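Separin (Saccharomyces cerevisiae, PDB 5U1T) cleaves the MCD1/SCC1 subunit of cohesin as a caspase-like cysteine protease, triggering chromosome segregation at the onset of anaphase. Local coordinates at residues K929-I932 against N933-N937. Residues are numbered along the deposited sequence; the frame is centred on the assembly and turned at random.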
loop_
_atom_site.group_PDB
_atom_site.type_symbol
_atom_site.label_atom_id
_atom_site.label_comp_id
_atom_site.label_asym_id
_atom_site.label_seq_id
_atom_site.Cartn_x
_atom_site.Cartn_y
_atom_site.Cartn_z
ATOM N N LYS A 929 -2.295 -5.396 -26.937
ATOM C CA LYS A 929 -1.193 -6.346 -26.819
ATOM C C LYS A 929 -1.514 -7.471 -27.774
ATOM O O LYS A 929 -0.635 -8.023 -28.424
ATOM C CB LYS A 929 -1.011 -6.874 -25.381
ATOM C CG LYS A 929 0.304 -7.654 -25.157
ATOM C CD LYS A 929 0.493 -8.073 -23.683
ATOM C CE LYS A 929 1.981 -8.054 -23.200
ATOM N NZ LYS A 929 2.482 -6.724 -22.626
ATOM N N ASN A 930 -2.799 -7.784 -27.866
ATOM C CA ASN A 930 -3.273 -8.859 -28.721
ATOM C C ASN A 930 -2.863 -8.648 -30.189
ATOM O O ASN A 930 -2.187 -9.498 -30.783
ATOM C CB ASN A 930 -4.796 -8.989 -28.602
ATOM C CG ASN A 930 -5.310 -10.314 -29.121
ATOM O OD1 ASN A 930 -4.582 -11.303 -29.168
ATOM N ND2 ASN A 930 -6.573 -10.340 -29.510
ATOM N N VAL A 931 -3.263 -7.510 -30.755
ATOM C CA VAL A 931 -2.974 -7.195 -32.156
ATOM C C VAL A 931 -1.470 -7.104 -32.431
ATOM O O VAL A 931 -0.987 -7.634 -33.422
ATOM C CB VAL A 931 -3.649 -5.883 -32.586
ATOM C CG1 VAL A 931 -3.215 -5.497 -33.996
ATOM C CG2 VAL A 931 -5.156 -6.025 -32.509
ATOM N N ILE A 932 -0.736 -6.443 -31.545
ATOM C CA ILE A 932 0.715 -6.371 -31.654
ATOM C C ILE A 932 1.320 -7.759 -31.743
ATOM O O ILE A 932 2.219 -8.010 -32.528
ATOM C CB ILE A 932 1.323 -5.611 -30.460
ATOM C CG1 ILE A 932 1.161 -4.130 -30.703
ATOM C CG2 ILE A 932 2.809 -5.889 -30.314
ATOM C CD1 ILE A 932 1.751 -3.740 -32.046
ATOM N N ASN A 933 0.814 -8.668 -30.928
ATOM C CA ASN A 933 1.283 -10.030 -30.988
ATOM C C ASN A 933 0.909 -10.683 -32.306
ATOM O O ASN A 933 1.684 -11.454 -32.859
ATOM C CB ASN A 933 0.718 -10.825 -29.825
ATOM C CG ASN A 933 1.501 -10.615 -28.560
ATOM O OD1 ASN A 933 2.389 -9.761 -28.503
ATOM N ND2 ASN A 933 1.184 -11.393 -27.531
ATOM N N ARG A 934 -0.291 -10.378 -32.790
ATOM C CA ARG A 934 -0.806 -10.976 -34.012
ATOM C C ARG A 934 0.076 -10.595 -35.193
ATOM O O ARG A 934 0.501 -11.456 -35.961
ATOM C CB ARG A 934 -2.252 -10.541 -34.243
ATOM C CG ARG A 934 -2.846 -10.998 -35.550
ATOM C CD ARG A 934 -4.344 -10.809 -35.540
ATOM N NE ARG A 934 -4.927 -11.610 -34.478
ATOM C CZ ARG A 934 -6.008 -11.264 -33.783
ATOM N NH1 ARG A 934 -6.468 -12.056 -32.815
ATOM N NH2 ARG A 934 -6.628 -10.119 -34.058
ATOM N N VAL A 935 0.361 -9.297 -35.304
ATOM C CA VAL A 935 1.301 -8.766 -36.285
ATOM C C VAL A 935 2.590 -9.565 -36.305
ATOM O O VAL A 935 2.975 -10.067 -37.344
ATOM C CB VAL A 935 1.631 -7.283 -36.022
ATOM C CG1 VAL A 935 2.887 -6.875 -36.775
ATOM C CG2 VAL A 935 0.456 -6.402 -36.416
ATOM N N HIS A 936 3.250 -9.706 -35.165
ATOM C CA HIS A 936 4.498 -10.467 -35.128
ATOM C C HIS A 936 4.288 -11.946 -35.475
ATOM O O HIS A 936 5.111 -12.558 -36.149
ATOM C CB HIS A 936 5.176 -10.328 -33.760
ATOM C CG HIS A 936 5.600 -8.925 -33.447
ATOM N ND1 HIS A 936 6.784 -8.386 -33.904
ATOM C CD2 HIS A 936 4.986 -7.943 -32.743
ATOM C CE1 HIS A 936 6.888 -7.137 -33.483
ATOM N NE2 HIS A 936 5.806 -6.841 -32.786
ATOM N N ASN A 937 3.178 -12.517 -35.044
ATOM C CA ASN A 937 2.911 -13.907 -35.356
ATOM C C ASN A 937 2.638 -14.087 -36.841
ATOM O O ASN A 937 3.025 -15.087 -37.453
ATOM C CB ASN A 937 1.728 -14.421 -34.541
ATOM C CG ASN A 937 2.109 -14.760 -33.130
ATOM O OD1 ASN A 937 3.253 -15.123 -32.859
ATOM N ND2 ASN A 937 1.152 -14.649 -32.217
#
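Asn930 and Arg934 meet one turn apart near the start of the helix 927-946, an α-helix whose i to i+4 backbone bonds set the spacing of the side chains here. Arg934 sends CG off opposite its own backbone N (chi1 175°) and bends at chi3, which brings NH1 to 3.7 Å from Asn930 ND2. The amide and guanidinium planes are turned 71° from each other, and the two groups are held from the chain just before the helix: Arg934 forms salt bridges through NH1 to Asp919 and through NE to Asp916, while Asn930 OD1 accepts a hydrogen bond from Ile917 N. Both side chains thereby tie the helix to the segment that precedes it. Asn933 folds back over the preceding turn, its CG 3.4 Å from Lys929 O, and its ND2 donates to the carbonyls of Lys915 and Leu911. On another side of the helix Ile932 and His936 run alongside each other; Ile932 CG2 lies in the imidazole plane, at the ring edge, 3.9 Å from CD2. The ring's NE2 is hydrogen-bonded to Glu1038 of the helix 1036-1054, a residue that Ile932 also touches. With alanine replacing His936, Glu1038 would probably lose this mate and Ile932 CG2 its aromatic neighbour. Val935 packs against the helices 1012-1028 and 1036-1054, touching Leu1025 and Leu1045, and its CG2 stands 4.5 Å from Val931 CG1. The same pair is joined along the backbone, where Val935 N donates to Val931 O at 2.9 Å.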